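Local structure of cytochrome P450 268A2 Cyp268A2 (Mycobacterium marinum, 6BLD) at residues L161-L166 against R179-A184. The protein is a bacterial cytochrome P450, a mostly helical haem protein that carries its iron porphyrin deep inside the fold. Residues are numbered along the deposited sequence; the frame is centred on the assembly and turned at random.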
loop_
_atom_site.group_PDB
_atom_site.type_symbol
_atom_site.label_atom_id
_atom_site.label_comp_id
_atom_site.label_asym_id
_atom_site.label_seq_id
_atom_site.Cartn_x
_atom_site.Cartn_y
_atom_site.Cartn_z
ATOM N N LEU A 161 -3.508 -5.683 14.037
ATOM C CA LEU A 161 -2.074 -5.955 14.082
ATOM C C LEU A 161 -1.245 -4.840 13.445
ATOM O O LEU A 161 -0.206 -4.469 14.005
ATOM C CB LEU A 161 -1.750 -7.296 13.417
ATOM C CG LEU A 161 -0.286 -7.720 13.570
ATOM C CD1 LEU A 161 0.094 -7.794 15.041
ATOM C CD2 LEU A 161 -0.013 -9.041 12.875
ATOM N N PRO A 162 -1.638 -4.287 12.287
ATOM C CA PRO A 162 -0.845 -3.175 11.732
ATOM C C PRO A 162 -0.736 -1.974 12.656
ATOM O O PRO A 162 0.360 -1.421 12.803
ATOM C CB PRO A 162 -1.591 -2.833 10.434
ATOM C CG PRO A 162 -2.226 -4.103 10.036
ATOM C CD PRO A 162 -2.659 -4.741 11.324
ATOM N N ILE A 163 -1.832 -1.553 13.291
ATOM C CA ILE A 163 -1.773 -0.349 14.116
ATOM C C ILE A 163 -1.000 -0.617 15.403
ATOM O O ILE A 163 -0.269 0.252 15.893
ATOM C CB ILE A 163 -3.188 0.194 14.396
ATOM C CG1 ILE A 163 -3.108 1.527 15.145
ATOM C CG2 ILE A 163 -4.026 -0.806 15.176
ATOM C CD1 ILE A 163 -2.405 2.627 14.374
ATOM N N ARG A 164 -1.132 -1.821 15.963
ATOM C CA ARG A 164 -0.361 -2.162 17.155
ATOM C C ARG A 164 1.129 -2.211 16.847
ATOM O O ARG A 164 1.944 -1.681 17.610
ATOM C CB ARG A 164 -0.838 -3.497 17.725
ATOM C CG ARG A 164 -2.179 -3.421 18.428
ATOM C CD ARG A 164 -2.320 -4.532 19.449
ATOM N NE ARG A 164 -3.715 -4.792 19.785
ATOM C CZ ARG A 164 -4.110 -5.699 20.673
ATOM N NH1 ARG A 164 -3.211 -6.433 21.314
ATOM N NH2 ARG A 164 -5.402 -5.872 20.920
ATOM N N THR A 165 1.500 -2.837 15.727
ATOM C CA THR A 165 2.903 -2.880 15.330
ATOM C C THR A 165 3.424 -1.488 14.998
ATOM O O THR A 165 4.545 -1.130 15.380
ATOM C CB THR A 165 3.080 -3.815 14.133
ATOM O OG1 THR A 165 2.428 -5.063 14.396
ATOM C CG2 THR A 165 4.554 -4.061 13.864
ATOM N N LEU A 166 2.625 -0.690 14.287
ATOM C CA LEU A 166 3.032 0.670 13.949
ATOM C C LEU A 166 3.197 1.520 15.203
ATOM O O LEU A 166 4.240 2.153 15.407
ATOM C CB LEU A 166 2.007 1.297 13.001
ATOM C CG LEU A 166 2.258 2.701 12.439
ATOM C CD1 LEU A 166 2.169 3.765 13.527
ATOM C CD2 LEU A 166 3.600 2.766 11.726
ATOM N N ARG A 179 -7.783 5.823 16.517
ATOM C CA ARG A 179 -8.118 6.955 15.660
ATOM C C ARG A 179 -7.085 7.149 14.557
ATOM O O ARG A 179 -7.438 7.565 13.447
ATOM C CB ARG A 179 -8.251 8.228 16.493
ATOM C CG ARG A 179 -9.322 8.158 17.567
ATOM C CD ARG A 179 -9.241 9.353 18.503
ATOM N NE ARG A 179 -9.527 10.607 17.814
ATOM C CZ ARG A 179 -9.534 11.798 18.406
ATOM N NH1 ARG A 179 -9.271 11.898 19.702
ATOM N NH2 ARG A 179 -9.805 12.888 17.702
ATOM N N VAL A 180 -5.812 6.862 14.837
ATOM C CA VAL A 180 -4.790 6.961 13.800
ATOM C C VAL A 180 -5.028 5.915 12.717
ATOM O O VAL A 180 -4.913 6.204 11.519
ATOM C CB VAL A 180 -3.385 6.836 14.418
ATOM C CG1 VAL A 180 -2.357 6.491 13.349
ATOM C CG2 VAL A 180 -3.005 8.125 15.130
ATOM N N ALA A 181 -5.375 4.689 13.118
ATOM C CA ALA A 181 -5.685 3.651 12.140
ATOM C C ALA A 181 -6.903 4.025 11.306
ATOM O O ALA A 181 -6.942 3.766 10.097
ATOM C CB ALA A 181 -5.908 2.314 12.846
ATOM N N HIS A 182 -7.909 4.638 11.934
ATOM C CA HIS A 182 -9.086 5.075 11.192
ATOM C C HIS A 182 -8.749 6.228 10.253
ATOM O O HIS A 182 -9.236 6.273 9.118
ATOM C CB HIS A 182 -10.197 5.477 12.162
ATOM C CG HIS A 182 -11.360 6.152 11.507
ATOM N ND1 HIS A 182 -11.455 7.522 11.386
ATOM C CD2 HIS A 182 -12.480 5.645 10.939
ATOM C CE1 HIS A 182 -12.583 7.831 10.772
ATOM N NE2 HIS A 182 -13.223 6.710 10.489
ATOM N N ALA A 183 -7.916 7.166 10.711
ATOM C CA ALA A 183 -7.543 8.300 9.870
ATOM C C ALA A 183 -6.649 7.862 8.715
ATOM O O ALA A 183 -6.748 8.403 7.608
ATOM C CB ALA A 183 -6.851 9.373 10.710
ATOM N N ALA A 184 -5.768 6.888 8.956
ATOM C CA ALA A 184 -4.931 6.373 7.877
ATOM C C ALA A 184 -5.772 5.677 6.815
ATOM O O ALA A 184 -5.522 5.835 5.614
ATOM C CB ALA A 184 -3.876 5.419 8.439
#
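Two consecutive helices of the cytochrome P450 fold, 160-170 and 177-186, pack against each other where Ile-163 of the first meets Val-180 and Ala-181 of the second. In the P450 scheme they probably correspond to helices E and F, the latter part of the region over the ligand pocket. Between the two segments the backbones come nearest at Ile-163 and Ala-181, whose CA atoms are 5.9 Å apart, a spacing that the small methyl of alanine permits. Ile-163 lays its longer branch along that methyl: CG1 is 3.7 Å from Ala-181 CB, while the terminal CD1 goes on to meet Val-180 CG1 at 4.0 Å. The first torsion, with CG1 anti to the backbone N (chi1 -175°), brings the branch to Ala-181, and the second (chi2 62°) turns CD1 to Val-180. Val-180, a compact apolar residue, suits a place between two helices: CG1 meets Ile-163, and the side chain also touches Tyr-211 and Leu-212 of helix 201-225. Asn-262 of helix 247-278 lies against Ile-163, and the haem is about 11 Å from that side chain.

On helix 160-170, Thr-165 and Leu-161 pack against helix 375-392. Burying the hydroxyl of Thr-165 probably costs little, as OG1 donates to Leu-161 O at 2.7 Å, reaching the oxygen from above the carbonyl plane, 35° out of it. The backbone N of Thr-165 comes to the same oxygen from the opposite face, so two donors grip one carbonyl and the hydroxyl is satisfied within its own helix.

No hydrogen bond or charge links the two segments; their buried contact rests on aliphatic shape and exclusion of water, carried by three apolar side chains.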